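Local coordinates for protein beta-lactamase (Nostoc sp., PDB 6NHS) that probably hydrolyses beta-lactam antibiotics through a serine-bound acyl-enzyme intermediate, at residues 111-114 with 115-119; 63-66 with 67-71; 49-52 with 53-56; 206-210 with 211-215; 126-129 with 130-134. One frame throughout, in Å; residues are numbered along the deposited sequence. Where two conformers were deposited one is given.

Interaction 1: residues 111-114 with 115-119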
loop_
_atom_site.group_PDB
_atom_site.type_symbol
_atom_site.label_atom_id
_atom_site.label_comp_id
_atom_site.label_asym_id
_atom_site.label_seq_id
_atom_site.Cartn_x
_atom_site.Cartn_y
_atom_site.Cartn_z
ATOM N N SER A 111 -5.554 -4.953 8.004
ATOM C CA SER A 111 -6.329 -4.191 7.021
ATOM C C SER A 111 -7.648 -3.699 7.618
ATOM O O SER A 111 -8.699 -3.736 6.973
ATOM C CB SER A 111 -6.580 -5.011 5.748
ATOM O OG SER A 111 -5.366 -5.363 5.111
ATOM N N THR A 112 -7.585 -3.207 8.857
ATOM C CA THR A 112 -8.783 -2.837 9.615
ATOM C C THR A 112 -9.299 -1.489 9.123
ATOM O O THR A 112 -8.851 -0.435 9.577
ATOM C CB THR A 112 -8.470 -2.815 11.106
ATOM O OG1 THR A 112 -7.873 -4.069 11.466
ATOM C CG2 THR A 112 -9.747 -2.622 11.923
ATOM N N VAL A 113 -10.275 -1.533 8.208
ATOM C CA VAL A 113 -10.739 -0.327 7.517
ATOM C C VAL A 113 -11.312 0.697 8.496
ATOM O O VAL A 113 -11.041 1.898 8.380
ATOM C CB VAL A 113 -11.769 -0.695 6.431
ATOM C CG1 VAL A 113 -12.352 0.573 5.803
ATOM C CG2 VAL A 113 -11.130 -1.589 5.361
ATOM N N TRP A 114 -12.125 0.252 9.462
ATOM C CA TRP A 114 -12.808 1.224 10.315
ATOM C C TRP A 114 -11.819 2.095 11.088
ATOM O O TRP A 114 -12.083 3.281 11.304
ATOM C CB TRP A 114 -13.782 0.527 11.271
ATOM C CG TRP A 114 -13.161 -0.313 12.373
ATOM C CD1 TRP A 114 -13.084 -1.677 12.413
ATOM C CD2 TRP A 114 -12.564 0.157 13.595
ATOM N NE1 TRP A 114 -12.469 -2.085 13.575
ATOM C CE2 TRP A 114 -12.139 -0.981 14.316
ATOM C CE3 TRP A 114 -12.356 1.424 14.150
ATOM C CZ2 TRP A 114 -11.511 -0.887 15.560
ATOM C CZ3 TRP A 114 -11.730 1.518 15.387
ATOM C CH2 TRP A 114 -11.313 0.369 16.077
ATOM N N PHE A 115 -10.681 1.528 11.498
ATOM C CA PHE A 115 -9.644 2.301 12.180
ATOM C C PHE A 115 -9.167 3.451 11.300
ATOM O O PHE A 115 -9.081 4.604 11.743
ATOM C CB PHE A 115 -8.485 1.365 12.550
ATOM C CG PHE A 115 -7.397 2.006 13.385
ATOM C CD1 PHE A 115 -6.364 2.720 12.788
ATOM C CD2 PHE A 115 -7.381 1.847 14.766
ATOM C CE1 PHE A 115 -5.356 3.293 13.558
ATOM C CE2 PHE A 115 -6.373 2.408 15.536
ATOM C CZ PHE A 115 -5.363 3.128 14.936
ATOM N N TYR A 116 -8.886 3.161 10.032
ATOM C CA TYR A 116 -8.384 4.191 9.134
ATOM C C TYR A 116 -9.472 5.153 8.686
ATOM O O TYR A 116 -9.160 6.283 8.298
ATOM C CB TYR A 116 -7.702 3.522 7.945
ATOM C CG TYR A 116 -6.304 3.085 8.300
ATOM C CD1 TYR A 116 -5.225 3.917 8.057
ATOM C CD2 TYR A 116 -6.070 1.862 8.918
ATOM C CE1 TYR A 116 -3.948 3.539 8.391
ATOM C CE2 TYR A 116 -4.791 1.473 9.263
ATOM C CZ TYR A 116 -3.733 2.317 8.993
ATOM O OH TYR A 116 -2.450 1.948 9.317
ATOM N N GLN A 117 -10.742 4.748 8.745
ATOM C CA GLN A 117 -11.812 5.704 8.486
ATOM C C GLN A 117 -11.902 6.741 9.602
ATOM O O GLN A 117 -12.160 7.923 9.339
ATOM C CB GLN A 117 -13.137 4.970 8.305
ATOM C CG GLN A 117 -13.229 4.204 6.985
ATOM C CD GLN A 117 -14.519 3.417 6.872
ATOM O OE1 GLN A 117 -14.867 2.646 7.766
ATOM N NE2 GLN A 117 -15.245 3.624 5.785
ATOM N N VAL A 118 -11.688 6.326 10.855
ATOM C CA VAL A 118 -11.614 7.297 11.948
ATOM C C VAL A 118 -10.463 8.268 11.707
ATOM O O VAL A 118 -10.617 9.488 11.846
ATOM C CB VAL A 118 -11.463 6.585 13.306
ATOM C CG1 VAL A 118 -11.268 7.615 14.425
ATOM C CG2 VAL A 118 -12.669 5.696 13.596
ATOM N N LEU A 119 -9.292 7.738 11.334
ATOM C CA LEU A 119 -8.134 8.601 11.103
ATOM C C LEU A 119 -8.433 9.641 10.033
ATOM O O LEU A 119 -8.123 10.825 10.204
ATOM C CB LEU A 119 -6.920 7.765 10.701
ATOM C CG LEU A 119 -6.372 6.760 11.724
ATOM C CD1 LEU A 119 -5.116 6.101 11.172
ATOM C CD2 LEU A 119 -6.066 7.438 13.063
#

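Interaction 2: residues 63-66 with 67-71. With FMT (formic acid), chain K.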
loop_
_atom_site.group_PDB
_atom_site.type_symbol
_atom_site.label_atom_id
_atom_site.label_comp_id
_atom_site.label_asym_id
_atom_site.label_seq_id
_atom_site.Cartn_x
_atom_site.Cartn_y
_atom_site.Cartn_z
ATOM N N SER A 63 -6.643 -0.771 0.383
ATOM C CA SER A 63 -5.863 -0.763 1.614
ATOM C C SER A 63 -4.425 -0.296 1.431
ATOM O O SER A 63 -3.773 -0.011 2.440
ATOM C CB SER A 63 -5.855 -2.155 2.258
ATOM O OG SER A 63 -7.071 -2.385 2.951
ATOM N N THR A 64 -3.892 -0.231 0.200
ATOM C CA THR A 64 -2.550 0.330 0.053
ATOM C C THR A 64 -2.505 1.785 0.490
ATOM O O THR A 64 -1.429 2.296 0.824
ATOM C CB THR A 64 -2.031 0.219 -1.391
ATOM O OG1 THR A 64 -2.800 1.054 -2.272
ATOM C CG2 THR A 64 -2.077 -1.213 -1.861
ATOM N N PHE A 65 -3.654 2.457 0.499
ATOM C CA PHE A 65 -3.716 3.834 0.967
ATOM C C PHE A 65 -3.390 3.949 2.448
ATOM O O PHE A 65 -3.071 5.047 2.914
ATOM C CB PHE A 65 -5.103 4.416 0.678
ATOM C CG PHE A 65 -5.218 5.884 0.975
ATOM C CD1 PHE A 65 -4.548 6.813 0.196
ATOM C CD2 PHE A 65 -5.995 6.332 2.033
ATOM C CE1 PHE A 65 -4.645 8.169 0.465
ATOM C CE2 PHE A 65 -6.100 7.686 2.313
ATOM C CZ PHE A 65 -5.422 8.609 1.523
ATOM N N LYS A 66 -3.450 2.839 3.196
ATOM C CA LYS A 66 -3.117 2.884 4.618
ATOM C C LYS A 66 -1.696 3.383 4.850
ATOM O O LYS A 66 -1.409 3.950 5.911
ATOM C CB LYS A 66 -3.297 1.502 5.256
ATOM C CG LYS A 66 -4.745 1.051 5.405
ATOM C CD LYS A 66 -4.824 -0.255 6.205
ATOM C CE LYS A 66 -6.263 -0.606 6.577
ATOM N NZ LYS A 66 -7.070 -1.092 5.427
ATOM N N ILE A 67 -0.796 3.181 3.883
ATOM C CA ILE A 67 0.566 3.698 4.026
ATOM C C ILE A 67 0.547 5.221 4.087
ATOM O O ILE A 67 1.109 5.831 5.004
ATOM C CB ILE A 67 1.463 3.194 2.881
ATOM C CG1 ILE A 67 1.566 1.663 2.899
ATOM C CG2 ILE A 67 2.846 3.840 2.972
ATOM C CD1 ILE A 67 2.221 1.086 1.629
ATOM N N PHE A 68 -0.113 5.851 3.112
ATOM C CA PHE A 68 -0.245 7.307 3.104
ATOM C C PHE A 68 -1.044 7.796 4.308
ATOM O O PHE A 68 -0.649 8.752 4.985
ATOM C CB PHE A 68 -0.908 7.749 1.800
ATOM C CG PHE A 68 -1.112 9.233 1.691
ATOM C CD1 PHE A 68 -2.256 9.830 2.195
ATOM C CD2 PHE A 68 -0.162 10.031 1.072
ATOM C CE1 PHE A 68 -2.446 11.202 2.094
ATOM C CE2 PHE A 68 -0.350 11.401 0.962
ATOM C CZ PHE A 68 -1.490 11.983 1.481
ATOM N N ASN A 69 -2.179 7.146 4.587
ATOM C CA ASN A 69 -3.044 7.572 5.687
ATOM C C ASN A 69 -2.308 7.525 7.026
ATOM O O ASN A 69 -2.480 8.414 7.868
ATOM C CB ASN A 69 -4.293 6.685 5.720
ATOM C CG ASN A 69 -5.523 7.393 6.287
ATOM O OD1 ASN A 69 -5.438 8.499 6.822
ATOM N ND2 ASN A 69 -6.682 6.741 6.166
ATOM N N SER A 70 -1.481 6.495 7.233
ATOM C CA SER A 70 -0.731 6.366 8.483
ATOM C C SER A 70 0.228 7.533 8.674
ATOM O O SER A 70 0.364 8.061 9.784
ATOM C CB SER A 70 0.058 5.049 8.501
ATOM O OG SER A 70 -0.784 3.919 8.335
ATOM N N LEU A 71 0.924 7.926 7.601
ATOM C CA LEU A 71 1.854 9.049 7.663
ATOM C C LEU A 71 1.147 10.333 8.066
ATOM O O LEU A 71 1.613 11.060 8.954
ATOM C CB LEU A 71 2.534 9.231 6.305
ATOM C CG LEU A 71 3.432 8.076 5.880
ATOM C CD1 LEU A 71 3.658 8.100 4.362
ATOM C CD2 LEU A 71 4.754 8.178 6.641
HETATM C C FMT K . -8.912 1.093 4.481
HETATM O O1 FMT K . -8.123 1.790 5.070
HETATM O O2 FMT K . -8.535 0.175 3.751
#

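Interaction 3: residues 49-52 with 53-56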
loop_
_atom_site.group_PDB
_atom_site.type_symbol
_atom_site.label_atom_id
_atom_site.label_comp_id
_atom_site.label_asym_id
_atom_site.label_seq_id
_atom_site.Cartn_x
_atom_site.Cartn_y
_atom_site.Cartn_z
ATOM N N GLU A 49 10.054 -5.063 -15.077
ATOM C CA GLU A 49 8.598 -5.021 -15.065
ATOM C C GLU A 49 8.011 -6.101 -15.957
ATOM O O GLU A 49 8.678 -6.651 -16.836
ATOM C CB GLU A 49 8.069 -3.643 -15.488
ATOM C CG GLU A 49 8.384 -3.266 -16.900
ATOM C CD GLU A 49 7.916 -1.865 -17.270
ATOM O OE1 GLU A 49 6.906 -1.375 -16.710
ATOM O OE2 GLU A 49 8.567 -1.255 -18.134
ATOM N N HIS A 50 6.742 -6.398 -15.690
ATOM C CA HIS A 50 5.875 -7.167 -16.569
ATOM C C HIS A 50 4.619 -6.349 -16.809
ATOM O O HIS A 50 4.053 -5.795 -15.860
ATOM C CB HIS A 50 5.497 -8.518 -15.963
ATOM C CG HIS A 50 4.294 -9.141 -16.599
ATOM N ND1 HIS A 50 4.302 -9.636 -17.887
ATOM C CD2 HIS A 50 3.042 -9.347 -16.125
ATOM C CE1 HIS A 50 3.106 -10.117 -18.177
ATOM N NE2 HIS A 50 2.322 -9.952 -17.125
ATOM N N ASN A 51 4.189 -6.280 -18.072
ATOM C CA ASN A 51 2.976 -5.569 -18.466
ATOM C C ASN A 51 3.129 -4.068 -18.228
ATOM O O ASN A 51 2.470 -3.497 -17.353
ATOM C CB ASN A 51 1.759 -6.121 -17.713
ATOM C CG ASN A 51 0.443 -5.692 -18.331
ATOM O OD1 ASN A 51 0.415 -4.849 -19.220
ATOM N ND2 ASN A 51 -0.656 -6.267 -17.852
ATOM N N ALA A 52 3.981 -3.424 -19.028
ATOM C CA ALA A 52 4.311 -2.017 -18.809
ATOM C C ALA A 52 3.091 -1.113 -18.953
ATOM O O ALA A 52 2.973 -0.104 -18.247
ATOM C CB ALA A 52 5.408 -1.583 -19.781
ATOM N N ALA A 53 2.180 -1.449 -19.870
ATOM C CA ALA A 53 1.010 -0.602 -20.086
ATOM C C ALA A 53 0.155 -0.512 -18.828
ATOM O O ALA A 53 -0.357 0.562 -18.483
ATOM C CB ALA A 53 0.183 -1.134 -21.256
ATOM N N ARG A 54 -0.002 -1.629 -18.120
ATOM C CA ARG A 54 -0.826 -1.626 -16.919
ATOM C C ARG A 54 -0.152 -0.859 -15.785
ATOM O O ARG A 54 -0.840 -0.303 -14.920
ATOM C CB ARG A 54 -1.137 -3.068 -16.507
ATOM C CG ARG A 54 -2.182 -3.205 -15.405
ATOM C CD ARG A 54 -2.392 -4.666 -15.019
ATOM N NE ARG A 54 -3.322 -4.809 -13.899
ATOM C CZ ARG A 54 -4.470 -5.479 -13.954
ATOM N NH1 ARG A 54 -4.831 -6.092 -15.073
ATOM N NH2 ARG A 54 -5.250 -5.555 -12.883
ATOM N N ASN A 55 1.183 -0.806 -15.775
ATOM C CA ASN A 55 1.899 -0.049 -14.751
ATOM C C ASN A 55 1.649 1.451 -14.842
ATOM O O ASN A 55 1.984 2.172 -13.898
ATOM C CB ASN A 55 3.405 -0.329 -14.836
ATOM C CG ASN A 55 3.783 -1.695 -14.271
ATOM O OD1 ASN A 55 3.107 -2.223 -13.396
ATOM N ND2 ASN A 55 4.865 -2.268 -14.777
ATOM N N SER A 56 1.076 1.935 -15.944
ATOM C CA SER A 56 0.679 3.332 -16.076
ATOM C C SER A 56 -0.829 3.523 -15.989
ATOM O O SER A 56 -1.316 4.631 -16.238
ATOM C CB SER A 56 1.193 3.912 -17.397
ATOM O OG SER A 56 2.603 4.048 -17.386
HETATM O O HOH W 1 -3.796 -6.390 -17.869
#

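Interaction 4: residues 206-210 with 211-215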
loop_
_atom_site.group_PDB
_atom_site.type_symbol
_atom_site.label_atom_id
_atom_site.label_comp_id
_atom_site.label_asym_id
_atom_site.label_seq_id
_atom_site.Cartn_x
_atom_site.Cartn_y
_atom_site.Cartn_z
ATOM N N TRP A 206 -7.182 -4.733 -1.918
ATOM C CA TRP A 206 -8.207 -5.519 -2.604
ATOM C C TRP A 206 -9.402 -4.596 -2.823
ATOM O O TRP A 206 -10.201 -4.386 -1.905
ATOM C CB TRP A 206 -8.585 -6.751 -1.789
ATOM C CG TRP A 206 -9.541 -7.708 -2.461
ATOM C CD1 TRP A 206 -10.365 -7.455 -3.525
ATOM C CD2 TRP A 206 -9.759 -9.081 -2.108
ATOM N NE1 TRP A 206 -11.084 -8.583 -3.847
ATOM C CE2 TRP A 206 -10.727 -9.593 -2.993
ATOM C CE3 TRP A 206 -9.226 -9.923 -1.130
ATOM C CZ2 TRP A 206 -11.175 -10.911 -2.926
ATOM C CZ3 TRP A 206 -9.674 -11.228 -1.065
ATOM C CH2 TRP A 206 -10.634 -11.711 -1.960
ATOM N N ALA A 207 -9.512 -4.050 -4.032
ATOM C CA ALA A 207 -10.637 -3.197 -4.405
ATOM C C ALA A 207 -11.767 -4.078 -4.922
ATOM O O ALA A 207 -11.644 -4.697 -5.985
ATOM C CB ALA A 207 -10.214 -2.178 -5.460
ATOM N N ALA A 208 -12.871 -4.128 -4.178
ATOM C CA ALA A 208 -13.990 -4.999 -4.511
ATOM C C ALA A 208 -15.188 -4.255 -5.086
ATOM O O ALA A 208 -16.191 -4.894 -5.418
ATOM C CB ALA A 208 -14.426 -5.791 -3.274
ATOM N N SER A 209 -15.118 -2.932 -5.210
ATOM C CA SER A 209 -16.230 -2.163 -5.753
ATOM C C SER A 209 -16.199 -2.069 -7.273
ATOM O O SER A 209 -17.141 -1.529 -7.864
ATOM C CB SER A 209 -16.251 -0.756 -5.148
ATOM O OG SER A 209 -15.069 -0.048 -5.461
ATOM N N VAL A 210 -15.152 -2.580 -7.923
ATOM C CA VAL A 210 -15.067 -2.603 -9.377
ATOM C C VAL A 210 -15.002 -4.052 -9.840
ATOM O O VAL A 210 -14.685 -4.963 -9.071
ATOM C CB VAL A 210 -13.855 -1.807 -9.909
ATOM C CG1 VAL A 210 -14.104 -0.311 -9.774
ATOM C CG2 VAL A 210 -12.592 -2.208 -9.164
ATOM N N THR A 211 -15.310 -4.257 -11.119
ATOM C CA THR A 211 -15.278 -5.583 -11.734
ATOM C C THR A 211 -14.395 -5.522 -12.964
ATOM O O THR A 211 -14.659 -4.713 -13.878
ATOM C CB THR A 211 -16.686 -6.069 -12.096
ATOM O OG1 THR A 211 -17.468 -6.213 -10.903
ATOM C CG2 THR A 211 -16.604 -7.416 -12.802
ATOM N N PRO A 212 -13.332 -6.343 -13.057
ATOM C CA PRO A 212 -12.941 -7.301 -12.018
ATOM C C PRO A 212 -12.360 -6.628 -10.777
ATOM O O PRO A 212 -11.944 -5.471 -10.859
ATOM C CB PRO A 212 -11.878 -8.152 -12.716
ATOM C CG PRO A 212 -11.284 -7.240 -13.718
ATOM C CD PRO A 212 -12.428 -6.397 -14.217
ATOM N N ASN A 213 -12.357 -7.329 -9.647
ATOM C CA ASN A 213 -11.682 -6.807 -8.468
ATOM C C ASN A 213 -10.206 -6.585 -8.779
ATOM O O ASN A 213 -9.624 -7.245 -9.642
ATOM C CB ASN A 213 -11.824 -7.770 -7.288
ATOM C CG ASN A 213 -13.247 -7.858 -6.759
ATOM O OD1 ASN A 213 -13.504 -8.577 -5.804
ATOM N ND2 ASN A 213 -14.171 -7.123 -7.371
ATOM N N ILE A 214 -9.594 -5.645 -8.068
ATOM C CA ILE A 214 -8.192 -5.295 -8.271
ATOM C C ILE A 214 -7.409 -5.694 -7.028
ATOM O O ILE A 214 -7.798 -5.349 -5.906
ATOM C CB ILE A 214 -8.023 -3.797 -8.573
ATOM C CG1 ILE A 214 -8.772 -3.430 -9.858
ATOM C CG2 ILE A 214 -6.544 -3.425 -8.659
ATOM C CD1 ILE A 214 -8.235 -4.119 -11.098
ATOM N N GLY A 215 -6.311 -6.415 -7.228
ATOM C CA GLY A 215 -5.428 -6.821 -6.145
ATOM C C GLY A 215 -4.128 -6.017 -6.190
ATOM O O GLY A 215 -3.585 -5.779 -7.263
#

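Interaction 5: residues 126-129 with 130-134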
loop_
_atom_site.group_PDB
_atom_site.type_symbol
_atom_site.label_atom_id
_atom_site.label_comp_id
_atom_site.label_asym_id
_atom_site.label_seq_id
_atom_site.Cartn_x
_atom_site.Cartn_y
_atom_site.Cartn_z
ATOM N N GLU A 126 -9.861 19.190 4.511
ATOM C CA GLU A 126 -8.908 20.233 4.139
ATOM C C GLU A 126 -7.470 19.777 4.356
ATOM O O GLU A 126 -6.613 19.971 3.490
ATOM C CB GLU A 126 -9.179 21.517 4.925
ATOM C CG GLU A 126 -8.176 22.619 4.603
ATOM C CD GLU A 126 -8.350 23.854 5.464
ATOM O OE1 GLU A 126 -9.387 23.967 6.148
ATOM O OE2 GLU A 126 -7.442 24.714 5.452
ATOM N N ARG A 127 -7.179 19.184 5.515
ATOM C CA ARG A 127 -5.821 18.709 5.756
ATOM C C ARG A 127 -5.470 17.547 4.837
ATOM O O ARG A 127 -4.329 17.439 4.381
ATOM C CB ARG A 127 -5.640 18.308 7.219
ATOM C CG ARG A 127 -5.496 19.490 8.166
ATOM C CD ARG A 127 -4.922 19.044 9.506
ATOM N NE ARG A 127 -5.826 18.152 10.225
ATOM C CZ ARG A 127 -5.747 17.910 11.529
ATOM N NH1 ARG A 127 -4.799 18.485 12.256
ATOM N NH2 ARG A 127 -6.616 17.096 12.108
HETATM N N MSE A 128 -6.433 16.673 4.553
HETATM C CA MSE A 128 -6.165 15.519 3.699
HETATM C C MSE A 128 -5.817 15.982 2.291
HETATM O O MSE A 128 -4.869 15.498 1.688
HETATM C CB MSE A 128 -7.357 14.566 3.650
HETATM C CG MSE A 128 -7.067 13.282 2.863
HETATM SE SE MSE A 128 -5.909 12.024 3.809
HETATM C CE MSE A 128 -7.258 11.259 5.018
ATOM N N GLU A 129 -6.593 16.933 1.771
ATOM C CA GLU A 129 -6.319 17.437 0.429
ATOM C C GLU A 129 -4.943 18.093 0.352
ATOM O O GLU A 129 -4.224 17.928 -0.637
ATOM C CB GLU A 129 -7.413 18.420 -0.000
ATOM C CG GLU A 129 -7.552 18.521 -1.517
ATOM C CD GLU A 129 -8.408 19.684 -1.962
ATOM O OE1 GLU A 129 -9.379 20.030 -1.259
ATOM O OE2 GLU A 129 -8.096 20.263 -3.021
ATOM N N LYS A 130 -4.562 18.850 1.387
ATOM C CA LYS A 130 -3.253 19.499 1.387
ATOM C C LYS A 130 -2.131 18.473 1.311
ATOM O O LYS A 130 -1.199 18.614 0.510
ATOM C CB LYS A 130 -3.088 20.377 2.630
ATOM C CG LYS A 130 -3.892 21.666 2.601
ATOM C CD LYS A 130 -3.444 22.626 3.696
ATOM C CE LYS A 130 -4.508 23.675 3.981
ATOM N NZ LYS A 130 -5.046 24.274 2.729
ATOM N N PHE A 131 -2.204 17.424 2.136
ATOM C CA PHE A 131 -1.149 16.411 2.122
ATOM C C PHE A 131 -1.139 15.629 0.813
ATOM O O PHE A 131 -0.065 15.319 0.282
ATOM C CB PHE A 131 -1.307 15.462 3.312
ATOM C CG PHE A 131 -0.658 15.963 4.572
ATOM C CD1 PHE A 131 0.694 15.743 4.805
ATOM C CD2 PHE A 131 -1.395 16.660 5.519
ATOM C CE1 PHE A 131 1.302 16.208 5.967
ATOM C CE2 PHE A 131 -0.799 17.124 6.683
ATOM C CZ PHE A 131 0.552 16.902 6.908
ATOM N N ILE A 132 -2.322 15.303 0.283
ATOM C CA ILE A 132 -2.408 14.599 -0.997
ATOM C C ILE A 132 -1.679 15.381 -2.084
ATOM O O ILE A 132 -0.897 14.824 -2.863
ATOM C CB ILE A 132 -3.883 14.358 -1.372
ATOM C CG1 ILE A 132 -4.500 13.256 -0.501
ATOM C CG2 ILE A 132 -4.008 14.004 -2.842
ATOM C CD1 ILE A 132 -4.131 11.837 -0.927
ATOM N N LYS A 133 -1.924 16.686 -2.152
ATOM C CA LYS A 133 -1.324 17.493 -3.209
ATOM C C LYS A 133 0.147 17.782 -2.935
ATOM O O LYS A 133 0.957 17.809 -3.867
ATOM C CB LYS A 133 -2.119 18.786 -3.382
ATOM C CG LYS A 133 -3.529 18.548 -3.908
ATOM C CD LYS A 133 -4.255 19.847 -4.206
ATOM C CE LYS A 133 -5.580 19.578 -4.905
ATOM N NZ LYS A 133 -6.315 20.834 -5.260
ATOM N N GLN A 134 0.519 17.986 -1.668
ATOM C CA GLN A 134 1.925 18.221 -1.345
ATOM C C GLN A 134 2.772 16.995 -1.664
ATOM O O GLN A 134 3.869 17.114 -2.225
ATOM C CB GLN A 134 2.055 18.608 0.127
ATOM C CG GLN A 134 3.357 19.281 0.499
ATOM C CD GLN A 134 3.309 19.892 1.891
ATOM O OE1 GLN A 134 4.232 20.597 2.304
ATOM N NE2 GLN A 134 2.228 19.624 2.623
HETATM O O HOH W 2 -6.787 21.982 1.518
#

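Interaction 1: residues 111-114 with 115-119
Trp114 lays a face of its indole against Phe115 CB, a CH-pi contact in which that carbon stands 4.3 Å from the centroid of the six-membered ring of Trp114 and 14° off its normal. The chi1 of 69°, with CG between the backbone N and the carbonyl carbon, folds the ring back over the following residue, and Val118 CG2 then meets its edge, 4.3 Å from Trp114 CE3. Apolar side chains suit this flank because Leu86 touches Trp114, Phe115 and Val118; the indole NE1 is satisfied by Trp98 O. Elsewhere on the turn Val113 CG1 rests on Gln117 CD at 3.7 Å, while Gln117 NE2 bonds to Asp149 O. Backbone bonds follow the i to i+4 pattern, Gln117 N to Val113 O (2.9 Å) and Val118 N to Trp114 O (3.1 Å). Ser111, just past the preceding helix in a Schellman motif, bonds through OG to Lys203 NZ. Ser111, Thr112 and Val113 are consistent with the Ser-X-Val motif that borders the active site in class D beta-lactamases.

Interaction 2: residues 63-66 with 67-71
Phe65 and Phe68 lie side by side and point the same way, their planes 27° from parallel but slid apart, so that the rings barely overlap with centroids 5.2 Å apart. The closest approach is Phe65 CE1 to Phe68 CD1, 3.4 Å. Both rings leave the backbone with CG anti to the backbone N, which sends them to the same side. Asn69 CB adds to the packing, 4.0 Å from Phe65 CE2.

Polar contacts run along the backbone. Asn69 N bonds to Phe65 O in an almost straight line (2.8 Å, 173° at the hydrogen). Lys66 O is gripped twice, by Ser70 OG at 2.5 Å and by Ser70 N at 2.9 Å, which reach it from opposite faces of the carbonyl plane; a serine suits this buried place because its short hydroxyl can fold back onto the helix and also bond Tyr116 OH.

At the 63-66 end Lys66 NZ bonds to Ser63 OG (2.8 Å). Lys66 NZ also donates to O2 of a bound formic acid, probably from the crystallisation liquor, at 2.6 Å. Ser63 and Lys66 fit the SxxK motif, whose serine is the nucleophile in relatives.

Helix 65-76 runs through the interior: Phe68 packs on helix 125-135, Ile67 and Leu71 on helix 161-172, and Ser70 on helix 180-189.

Interaction 3: residues 49-52 with 53-56
Asn51 sets its amide against the aliphatic stem of Arg54, with ND2 3.5 Å from Arg54 CB and the amide and guanidinium planes turned 64° apart. Water 1 spans the polar ends, accepting from Asn51 ND2 and, in the guanidinium plane, from Arg54 NH1. Asparagine is at home here because it tolerates the positive phi (66°) at which the chain turns away from the strand, and its ND2 also bonds to Gly35 O. The extended Arg54 carries its charge on to a salt bridge with Asp235.

The second link is a direct hydrogen bond: Asn55 ND2 donates to Glu49 OE1 at 2.9 Å and 159°, using the anti lone pair of that oxygen, and the carboxylate and amide are nearly coplanar. The buried amide of Asn55 is further held by strand 35-41, through Ser36 OG and Ile37 O.

The backbone bonds from 53-56 back to 49-52 are weak, such as Arg54 N to Asn51 O (3.2 Å); residues 53-55 have helical torsions without regular helical bonding. The whole is a tight turn at the exit of strand 46-50, an outermost strand of the antiparallel sheet in the serine beta-lactamase and penicillin-binding protein fold.

Interaction 4: residues 206-210 with 211-215
Val210 and Asn213 bind each other across the tip of a beta hairpin whose arms are strands 198-207 and 213-223, and Ile214 packs beneath the same turn. Asn213 works with both ends of its amide. ND2 donates to Val210 O at 2.8 Å, meeting it almost along the C=O axis and nearly in the amide plane. OD1 accepts from Trp206 NE1 at 3.1 Å; this oxygen lies close to the indole plane, at the ring's edge, while the ring and amide planes stand 62° apart. Asparagine suits the place because one short side chain supplies both a donor and an acceptor, so the two bonds fix the rotation of its amide and tie the turn to the strand.

Val210 turns CG2 toward Ile214 CG1, 4.1 Å away. Ile214 also meets Ala207, with the two CB atoms 4.1 Å apart, in an antiparallel hydrogen-bonded pair; alanine keeps the buried strand face compact beside Ile214. The bonds of that pair are Ala207 N to Ile214 O (2.9 Å) and Ile214 N to Ala207 O (3.1 Å). Trp206 faces Gly215 in the next, non-hydrogen-bonded pair, and its indole packs against helix 239-255. Strand 198-207 also carries Lys203, part of a probable K(T/S)G motif, consistent with the hairpin lying next to the probable active site. In the connecting turn, the peptide bond joining Thr211 to Pro212 is cis.

Interaction 5: residues 126-129 with 130-134
Phe131 presents the edge of its ring to Arg127 O, which lies near the ring plane 3.2 Å from Phe131 CD2, while Val72 and Thr76 of helix 65-76 pack against its side chain. The same carbonyl takes the backbone bond from Phe131 N (3.1 Å), so it meets both the amide and the ring edge of one residue. Among the flat carboxylates, that of Glu129 is approached at OE2 by Lys133 NZ, nearly along the C-O bond, in a salt bridge of 2.9 Å. Glu129 leaves with CG anti to the backbone N (chi1 -155°), and the extended lysine lies alongside, pointing the same way. Glu126 and Lys130 pair in the same i to i+4 spacing, but Glu126 OE2 to Lys130 NZ is 3.7 Å, a long and doubtful salt bridge, since a second conformer of Lys130 exists.

On the inward side Met128, present as selenomethionine, places CG 4.2 Å from Ile132 CG1. The long unbranched chain of Met128 and the beta-branched Ile132 are both apolar, as a buried flank requires; Met128 touches helix 113-123, and Ile132 touches Phe68. Arg127 instead turns back to bond Ile123 O and Lys122 O.

The result is an amphipathic stretch of helix. Apolar groups fill its buried side, and glutamates one turn before lysines pair charges on the solvent side, where water would be expected to weaken each bridge.

From the N terminus the contacts come in the order interaction 3, 2, 1, 5 and 4, strictly in series, so none nests in or crosses another. Each closes just a turn or so of chain: interaction 3 the bend leaving strand 46-50, interactions 2, 1 and 5 turns of three helices, and interaction 4 the tip of a hairpin. Folding brings them together. Interaction 2 is central, meeting interaction 1 where Tyr116 CD2 packs on Lys66 CE (3.4 Å) and interaction 5 through Phe68 CE1 and Ile132 CD1 (3.5 Å). Interactions 3 and 4 share the large sheet and touch where Arg54 reaches Ile214. Interactions 1 and 3 lie on opposite sides of the chain's centre.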